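Local coordinates for Fe2OG dioxygenase domain-containing protein (Pseudomonas putida, PDB 4J25) that probably hydroxylates prolyl residues of elongation factor Tu, as an iron- and 2-oxoglutarate-dependent oxygenase of the prolyl-4-hydroxylase type, at residues 134-139 against 211-216; 166-171 against 187-192. All blocks are in the same frame, centred on the assembly; numbering follows the deposited sequence.

Contact 1. Residues 134-139 against 211-216. With OGA (N-oxalylglycine), chain J.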
ATOM      1  N   PHE A 134       7.140  -5.718   4.097  1.00 15.71           N
ATOM      2  CA  PHE A 134       7.949  -4.506   4.006  1.00 17.17           C
ATOM      3  C   PHE A 134       8.812  -4.554   2.763  1.00 19.58           C
ATOM      4  O   PHE A 134       9.089  -5.626   2.229  1.00 18.16           O
ATOM      5  CB  PHE A 134       8.843  -4.323   5.247  1.00 16.62           C
ATOM      6  CG  PHE A 134       8.087  -3.938   6.481  1.00 17.35           C
ATOM      7  CD1 PHE A 134       7.642  -2.643   6.663  1.00 17.42           C
ATOM      8  CD2 PHE A 134       7.798  -4.873   7.445  1.00 17.69           C
ATOM      9  CE1 PHE A 134       6.938  -2.290   7.801  1.00 17.69           C
ATOM     10  CE2 PHE A 134       7.099  -4.527   8.574  1.00 18.36           C
ATOM     11  CZ  PHE A 134       6.666  -3.239   8.758  1.00 16.34           C
ATOM     12  N   ALA A 135       9.225  -3.383   2.291  1.00 20.62           N
ATOM     13  CA  ALA A 135      10.118  -3.299   1.150  1.00 23.29           C
ATOM     14  C   ALA A 135      11.083  -2.149   1.365  1.00 24.48           C
ATOM     15  O   ALA A 135      10.677  -1.046   1.724  1.00 25.39           O
ATOM     16  CB  ALA A 135       9.310  -3.104  -0.156  1.00 23.35           C
ATOM     17  N   LEU A 136      12.361  -2.399   1.137  1.00 25.55           N
ATOM     18  CA  LEU A 136      13.384  -1.390   1.360  1.00 28.11           C
ATOM     19  C   LEU A 136      14.256  -1.295   0.120  1.00 26.37           C
ATOM     20  O   LEU A 136      15.052  -2.191  -0.143  1.00 28.56           O
ATOM     21  CB  LEU A 136      14.252  -1.769   2.565  1.00 29.54           C
ATOM     22  CG  LEU A 136      15.267  -0.694   2.988  1.00 32.68           C
ATOM     23  CD1 LEU A 136      15.521  -0.734   4.493  1.00 32.58           C
ATOM     24  CD2 LEU A 136      16.587  -0.827   2.225  1.00 34.03           C
ATOM     25  N   TYR A 137      14.102  -0.222  -0.647  1.00 32.50           N
ATOM     26  CA  TYR A 137      14.862  -0.073  -1.877  1.00 30.67           C
ATOM     27  C   TYR A 137      16.152   0.705  -1.627  1.00 31.35           C
ATOM     28  O   TYR A 137      16.119   1.833  -1.127  1.00 30.05           O
ATOM     29  CB  TYR A 137      14.011   0.613  -2.950  1.00 31.19           C
ATOM     30  CG  TYR A 137      12.742  -0.149  -3.291  1.00 31.55           C
ATOM     31  CD1 TYR A 137      12.495  -1.405  -2.755  1.00 33.33           C
ATOM     32  CD2 TYR A 137      11.789   0.388  -4.145  1.00 32.27           C
ATOM     33  CE1 TYR A 137      11.336  -2.100  -3.060  1.00 34.54           C
ATOM     34  CE2 TYR A 137      10.626  -0.304  -4.454  1.00 32.51           C
ATOM     35  CZ  TYR A 137      10.404  -1.545  -3.907  1.00 34.26           C
ATOM     36  OH  TYR A 137       9.245  -2.249  -4.197  1.00 36.92           O
ATOM     37  N   PRO A 138      17.302   0.092  -1.946  1.00 33.05           N
ATOM     38  CA  PRO A 138      18.577   0.810  -1.833  1.00 33.96           C
ATOM     39  C   PRO A 138      18.597   1.951  -2.831  1.00 32.41           C
ATOM     40  O   PRO A 138      17.847   1.893  -3.800  1.00 32.62           O
ATOM     41  CB  PRO A 138      19.622  -0.240  -2.225  1.00 34.65           C
ATOM     42  CG  PRO A 138      18.932  -1.548  -2.168  1.00 35.73           C
ATOM     43  CD  PRO A 138      17.485  -1.281  -2.443  1.00 35.51           C
ATOM     44  N   PRO A 139      19.431   2.976  -2.603  1.00 31.74           N
ATOM     45  CA  PRO A 139      19.557   4.061  -3.588  1.00 30.03           C
ATOM     46  C   PRO A 139      19.894   3.512  -4.968  1.00 28.13           C
ATOM     47  O   PRO A 139      20.798   2.713  -5.089  1.00 25.94           O
ATOM     48  CB  PRO A 139      20.728   4.894  -3.048  1.00 30.21           C
ATOM     49  CG  PRO A 139      20.773   4.592  -1.584  1.00 29.90           C
ATOM     50  CD  PRO A 139      20.307   3.174  -1.435  1.00 31.01           C
ATOM     51  N   GLY A 211      17.515   8.507  -4.649  1.00 28.30           N
ATOM     52  CA  GLY A 211      18.890   8.771  -4.280  1.00 30.79           C
ATOM     53  C   GLY A 211      19.171   8.372  -2.848  1.00 33.45           C
ATOM     54  O   GLY A 211      20.285   8.540  -2.375  1.00 34.75           O
ATOM     55  N   ARG A 212      18.163   7.858  -2.148  1.00 32.74           N
ATOM     56  CA  ARG A 212      18.344   7.424  -0.766  1.00 34.44           C
ATOM     57  C   ARG A 212      17.419   6.246  -0.473  1.00 33.99           C
ATOM     58  O   ARG A 212      16.475   6.001  -1.208  1.00 31.74           O
ATOM     59  CB  ARG A 212      18.079   8.572   0.213  1.00 32.96           C
ATOM     60  CG  ARG A 212      16.719   9.223   0.035  1.00 33.42           C
ATOM     61  CD  ARG A 212      16.390  10.244   1.136  1.00 35.55           C
ATOM     62  NE  ARG A 212      15.768   9.623   2.310  1.00 35.40           N
ATOM     63  CZ  ARG A 212      14.895  10.222   3.122  1.00 34.98           C
ATOM     64  NH1 ARG A 212      14.390   9.562   4.158  1.00 33.91           N
ATOM     65  NH2 ARG A 212      14.513  11.474   2.909  1.00 34.81           N
ATOM     66  N   GLU A 213      17.712   5.507   0.587  1.00 35.66           N
ATOM     67  CA  GLU A 213      16.928   4.325   0.920  1.00 36.11           C
ATOM     68  C   GLU A 213      15.454   4.662   0.959  1.00 29.65           C
ATOM     69  O   GLU A 213      15.039   5.636   1.586  1.00 29.65           O
ATOM     70  CB  GLU A 213      17.328   3.779   2.283  1.00 40.07           C
ATOM     71  CG  GLU A 213      18.721   3.236   2.359  1.00 44.33           C
ATOM     72  CD  GLU A 213      19.057   2.802   3.762  1.00 47.71           C
ATOM     73  OE1 GLU A 213      18.111   2.519   4.539  1.00 48.42           O
ATOM     74  OE2 GLU A 213      20.259   2.760   4.095  1.00 50.42           O
ATOM     75  N   ARG A 214      14.653   3.855   0.288  1.00 26.11           N
ATOM     76  CA  ARG A 214      13.233   4.126   0.213  1.00 21.85           C
ATOM     77  C   ARG A 214      12.448   3.003   0.875  1.00 19.67           C
ATOM     78  O   ARG A 214      12.505   1.869   0.447  1.00 18.77           O
ATOM     79  CB  ARG A 214      12.832   4.293  -1.240  1.00 20.97           C
ATOM     80  CG  ARG A 214      11.381   4.586  -1.492  1.00 19.60           C
ATOM     81  CD  ARG A 214      11.121   4.161  -2.900  1.00 19.47           C
ATOM     82  NE  ARG A 214       9.879   4.634  -3.485  1.00 21.66           N
ATOM     83  CZ  ARG A 214       8.763   3.910  -3.600  1.00 19.12           C
ATOM     84  NH1 ARG A 214       8.679   2.677  -3.102  1.00 16.85           N
ATOM     85  NH2 ARG A 214       7.709   4.440  -4.192  1.00 17.53           N
ATOM     86  N   LEU A 215      11.696   3.359   1.905  1.00 17.79           N
ATOM     87  CA  LEU A 215      10.968   2.399   2.720  1.00 18.10           C
ATOM     88  C   LEU A 215       9.469   2.405   2.470  1.00 17.90           C
ATOM     89  O   LEU A 215       8.856   3.472   2.393  1.00 19.65           O
ATOM     90  CB  LEU A 215      11.195   2.716   4.193  1.00 19.09           C
ATOM     91  CG  LEU A 215      12.617   2.741   4.735  1.00 23.29           C
ATOM     92  CD1 LEU A 215      12.537   2.846   6.255  1.00 25.00           C
ATOM     93  CD2 LEU A 215      13.393   1.537   4.330  1.00 24.45           C
ATOM     94  N   SER A 216       8.878   1.214   2.373  1.00 16.03           N
ATOM     95  CA  SER A 216       7.426   1.091   2.209  1.00 15.41           C
ATOM     96  C   SER A 216       6.868  -0.202   2.812  1.00 15.64           C
ATOM     97  O   SER A 216       7.608  -1.109   3.168  1.00 15.35           O
ATOM     98  CB  SER A 216       7.064   1.117   0.729  1.00 15.38           C
ATOM     99  OG  SER A 216       7.748   0.079   0.066  1.00 16.35           O
TER
HETATM  100  C1  OGA J 402       4.902  -3.510  -5.816  1.00 26.82           C
HETATM  101  C2  OGA J 402       4.962  -2.047  -6.130  1.00 26.30           C
HETATM  102  C4  OGA J 402       5.430   0.280  -5.446  1.00 27.44           C
HETATM  103  C5  OGA J 402       5.905   1.110  -4.303  1.00 27.05           C
HETATM  104  O1  OGA J 402       5.473  -3.908  -4.761  1.00 25.81           O
HETATM  105  O2  OGA J 402       4.271  -4.319  -6.585  1.00 24.23           O
HETATM  106  O2' OGA J 402       4.629  -1.652  -7.237  1.00 24.18           O
HETATM  107  O3  OGA J 402       5.520   2.302  -4.207  1.00 26.61           O
HETATM  108  N1  OGA J 402       5.400  -1.107  -5.122  1.00 27.59           N
HETATM  109  O4  OGA J 402       6.681   0.632  -3.434  1.00 29.72           O
HETATM  110  O   HOH W   1       6.847  -0.875  -2.090  1.00 24.95           O
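Ala135 and Tyr137 form hydrogen-bonded antiparallel pairs with Ser216 and Arg214, the short strand axes lying 171° apart, with the non-hydrogen-bonded pair Leu136-Leu215 between them. Two backbone bonds close each hydrogen-bonded pair, the shortest running 2.8 Å from Tyr137 N to Arg214 O. Ala135, Tyr137, Arg214 and Ser216 project from one face of the sheet, the face on which N-oxalylglycine is bound, whereas Leu136 and Leu215 lie side by side on the other, where helix 53-67 packs. Tyr137 and Arg214 run alongside each other with ring and guanidinium only 10° out of parallel, Tyr137 CE2 coming within 3.8 Å of Arg214 NH1. With CG anti to the backbone N (chi1 -180°) and the chain extended to NE, the arginine reaches the ligand carboxylate. Arg214 NH1 bonds to ligand O4 at 2.9 Å and Arg214 NH2 to ligand O3 at 3.1 Å, a paired grip in which O3 meets the guanidinium edge in its plane; NE is held by Gly174 O. This is the oxoglutarate pocket of the double-stranded beta-helix fold, in which a basic side chain on a late strand holds the carboxylate remote from the metal. Ser216 OG faces Ala135 CB at 3.6 Å and lies close to a water that also makes weak bonds to Tyr137 OH and to ligand N1. Beyond the paired strands, Pro139 remains against the other segment: its CG sits 3.8 Å from Arg212 CA and its CB 3.7 Å from Gly211 O. Glu213 CG runs beside the same proline ring, at the exposed end of the contact.

Contact 2. Residues 166-171 against 187-192; sequences EGWQPH and DVEPVA
Pro190, at the centre of an inverse gamma turn, presses its ring against one face of Trp168 in a CH-pi contact. Its CG stands 3.8 Å from the centroid of the five-membered ring, 19° off the normal, and meets Trp168 CE2 at 3.6 Å; the two side chains cross at about a right angle. Trp168 chi1 (-158°) sets CG beside the carbonyl carbon and lays the indole face against Pro190, while NE1 donates to Gly173 O. At the indole edge, Glu189 OE1 lies in the ring plane, 3.8 Å from Trp168 CD1, while Glu189 OE2 approaches Pro170 CG at 3.7 Å. Both segments belong to the jellyroll: the loop holding 166-171 links strand 156-163 to strand 176-179, and residues 189-192 lead out of strand 185-188 toward strand 195-199. Further along, Val191 CG2 reaches Trp168 CB, and the bent Glu166 chain brings OE1 to 3.3 Å from Ala192 CB. With an alanine in place of Trp168, Pro190 would probably lose the face it packs on and Gly173 O its indole donor. Pro190 also touches Arg214, the arginine that binds the ligand.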
ATOM      1  N   GLU A 166      10.607   9.675   6.372  1.00 29.34           N
ATOM      2  CA  GLU A 166      10.590  11.009   6.934  1.00 32.99           C
ATOM      3  C   GLU A 166      11.471  11.936   6.107  1.00 30.86           C
ATOM      4  O   GLU A 166      12.520  11.523   5.617  1.00 31.24           O
ATOM      5  CB  GLU A 166      11.095  10.967   8.378  1.00 37.00           C
ATOM      6  CG  GLU A 166      10.296  10.023   9.284  1.00 38.98           C
ATOM      7  CD  GLU A 166       8.854  10.455   9.435  1.00 40.04           C
ATOM      8  OE1 GLU A 166       7.996   9.615   9.821  1.00 39.29           O
ATOM      9  OE2 GLU A 166       8.581  11.645   9.161  1.00 41.41           O
ATOM     10  N   GLY A 167      11.021  13.174   5.936  1.00 29.82           N
ATOM     11  CA  GLY A 167      11.840  14.226   5.350  1.00 30.62           C
ATOM     12  C   GLY A 167      12.199  14.044   3.887  1.00 30.48           C
ATOM     13  O   GLY A 167      13.253  14.510   3.443  1.00 31.04           O
ATOM     14  N   TRP A 168      11.331  13.371   3.136  1.00 28.75           N
ATOM     15  CA  TRP A 168      11.576  13.122   1.720  1.00 28.05           C
ATOM     16  C   TRP A 168      11.508  14.424   0.946  1.00 31.76           C
ATOM     17  O   TRP A 168      10.685  15.283   1.249  1.00 31.00           O
ATOM     18  CB  TRP A 168      10.537  12.147   1.156  1.00 23.75           C
ATOM     19  CG  TRP A 168      11.030  11.462  -0.068  1.00 22.44           C
ATOM     20  CD1 TRP A 168      10.838  11.852  -1.363  1.00 21.67           C
ATOM     21  CD2 TRP A 168      11.818  10.270  -0.120  1.00 23.27           C
ATOM     22  NE1 TRP A 168      11.461  10.978  -2.210  1.00 21.76           N
ATOM     23  CE2 TRP A 168      12.071   9.997  -1.473  1.00 23.13           C
ATOM     24  CE3 TRP A 168      12.342   9.414   0.849  1.00 25.53           C
ATOM     25  CZ2 TRP A 168      12.820   8.899  -1.884  1.00 25.07           C
ATOM     26  CZ3 TRP A 168      13.090   8.320   0.437  1.00 25.76           C
ATOM     27  CH2 TRP A 168      13.318   8.072  -0.913  1.00 25.51           C
ATOM     28  N   GLN A 169      12.380  14.583  -0.041  1.00 34.04           N
ATOM     29  CA  GLN A 169      12.357  15.780  -0.874  1.00 38.77           C
ATOM     30  C   GLN A 169      12.339  15.305  -2.312  1.00 37.01           C
ATOM     31  O   GLN A 169      12.726  14.167  -2.580  1.00 37.62           O
ATOM     32  CB  GLN A 169      13.576  16.676  -0.617  1.00 41.20           C
ATOM     33  CG  GLN A 169      13.730  17.190   0.827  1.00 44.43           C
ATOM     34  CD  GLN A 169      12.650  18.184   1.237  1.00 48.21           C
ATOM     35  OE1 GLN A 169      12.409  19.191   0.555  1.00 49.02           O
ATOM     36  NE2 GLN A 169      11.993  17.904   2.364  1.00 49.80           N
ATOM     37  N   PRO A 170      11.899  16.173  -3.242  1.00 36.31           N
ATOM     38  CA  PRO A 170      11.768  15.843  -4.666  1.00 33.65           C
ATOM     39  C   PRO A 170      13.101  15.512  -5.318  1.00 37.94           C
ATOM     40  O   PRO A 170      13.136  14.806  -6.320  1.00 33.83           O
ATOM     41  CB  PRO A 170      11.206  17.132  -5.272  1.00 34.60           C
ATOM     42  CG  PRO A 170      10.628  17.883  -4.123  1.00 34.67           C
ATOM     43  CD  PRO A 170      11.516  17.569  -2.975  1.00 34.60           C
ATOM     44  N   HIS A 171      14.187  16.039  -4.761  1.00 42.66           N
ATOM     45  CA  HIS A 171      15.526  15.733  -5.264  1.00 46.71           C
ATOM     46  C   HIS A 171      15.840  14.258  -5.033  1.00 42.29           C
ATOM     47  O   HIS A 171      16.755  13.699  -5.644  1.00 43.07           O
ATOM     48  CB  HIS A 171      16.565  16.610  -4.561  1.00 51.85           C
ATOM     49  CG  HIS A 171      16.037  17.957  -4.175  1.00 54.57           C
ATOM     50  ND1 HIS A 171      15.549  18.227  -2.916  1.00 55.82           N
ATOM     51  CD2 HIS A 171      15.877  19.093  -4.894  1.00 55.73           C
ATOM     52  CE1 HIS A 171      15.128  19.479  -2.868  1.00 56.89           C
ATOM     53  NE2 HIS A 171      15.317  20.027  -4.056  1.00 57.11           N
ATOM     54  N   ASP A 187       2.461  11.061 -10.243  1.00 20.06           N
ATOM     55  CA  ASP A 187       3.536  10.668  -9.350  1.00 21.25           C
ATOM     56  C   ASP A 187       3.096  10.767  -7.885  1.00 22.12           C
ATOM     57  O   ASP A 187       2.465  11.738  -7.483  1.00 22.32           O
ATOM     58  CB  ASP A 187       4.763  11.561  -9.563  1.00 23.82           C
ATOM     59  CG  ASP A 187       5.468  11.270 -10.870  1.00 25.61           C
ATOM     60  OD1 ASP A 187       4.971  10.406 -11.614  1.00 25.21           O
ATOM     61  OD2 ASP A 187       6.511  11.895 -11.162  1.00 26.25           O
ATOM     62  N   VAL A 188       3.450   9.762  -7.092  1.00 21.82           N
ATOM     63  CA  VAL A 188       3.338   9.857  -5.647  1.00 22.16           C
ATOM     64  C   VAL A 188       4.723   9.858  -5.000  1.00 21.56           C
ATOM     65  O   VAL A 188       5.506   8.931  -5.203  1.00 21.24           O
ATOM     66  CB  VAL A 188       2.531   8.668  -5.084  1.00 20.83           C
ATOM     67  CG1 VAL A 188       2.399   8.790  -3.555  1.00 20.56           C
ATOM     68  CG2 VAL A 188       1.174   8.628  -5.709  1.00 21.26           C
ATOM     69  N   GLU A 189       5.037  10.888  -4.223  1.00 21.66           N
ATOM     70  CA  GLU A 189       6.265  10.883  -3.434  1.00 22.22           C
ATOM     71  C   GLU A 189       6.053   9.979  -2.230  1.00 17.88           C
ATOM     72  O   GLU A 189       5.026  10.058  -1.575  1.00 17.42           O
ATOM     73  CB  GLU A 189       6.675  12.289  -2.963  1.00 25.49           C
ATOM     74  CG  GLU A 189       7.101  13.210  -4.090  1.00 30.12           C
ATOM     75  CD  GLU A 189       7.784  14.483  -3.609  1.00 35.86           C
ATOM     76  OE1 GLU A 189       8.307  14.501  -2.468  1.00 38.37           O
ATOM     77  OE2 GLU A 189       7.797  15.469  -4.385  1.00 37.84           O
ATOM     78  N   PRO A 190       7.027   9.115  -1.945  1.00 17.74           N
ATOM     79  CA  PRO A 190       6.924   8.118  -0.867  1.00 18.30           C
ATOM     80  C   PRO A 190       7.139   8.740   0.516  1.00 17.80           C
ATOM     81  O   PRO A 190       8.034   8.349   1.262  1.00 17.98           O
ATOM     82  CB  PRO A 190       8.037   7.145  -1.218  1.00 18.58           C
ATOM     83  CG  PRO A 190       9.104   8.052  -1.816  1.00 20.84           C
ATOM     84  CD  PRO A 190       8.342   9.075  -2.611  1.00 18.16           C
ATOM     85  N   VAL A 191       6.274   9.693   0.843  1.00 19.31           N
ATOM     86  CA  VAL A 191       6.331  10.488   2.066  1.00 23.51           C
ATOM     87  C   VAL A 191       5.690   9.755   3.249  1.00 23.69           C
ATOM     88  O   VAL A 191       4.652   9.114   3.111  1.00 22.46           O
ATOM     89  CB  VAL A 191       5.592  11.811   1.821  1.00 26.38           C
ATOM     90  CG1 VAL A 191       5.308  12.552   3.119  1.00 29.70           C
ATOM     91  CG2 VAL A 191       6.406  12.672   0.873  1.00 27.62           C
ATOM     92  N   ALA A 192       6.306   9.850   4.418  1.00 24.16           N
ATOM     93  CA  ALA A 192       5.827   9.101   5.575  1.00 22.85           C
ATOM     94  C   ALA A 192       4.343   9.331   5.796  1.00 20.46           C
ATOM     95  O   ALA A 192       3.884  10.467   5.810  1.00 21.96           O
ATOM     96  CB  ALA A 192       6.612   9.500   6.832  1.00 25.12           C
TER

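Contact 1 pairs strands 129-137 and 214-222 through regular backbone bonds, and the face carrying Tyr137, Arg214 and Ser216 supplies part of the ligand pocket. Contact 2, nested within the chain loop that contact 1 closes, joins the loop after strand 156-163 to the one after strand 185-188, with apolar and CH-pi packing in place of cross-segment hydrogen bonds. Both are partly buried, combining buried residues with exposed ends. Their centres lie 11 Å apart, and they meet directly: Arg212 NH1 probably donates to Glu166 O at 3.1 Å, and Arg212 CZ packs on Trp168 CE3 at 3.5 Å. Trp168 also touches Arg214, placing contact 2 in the second shell of the ligand.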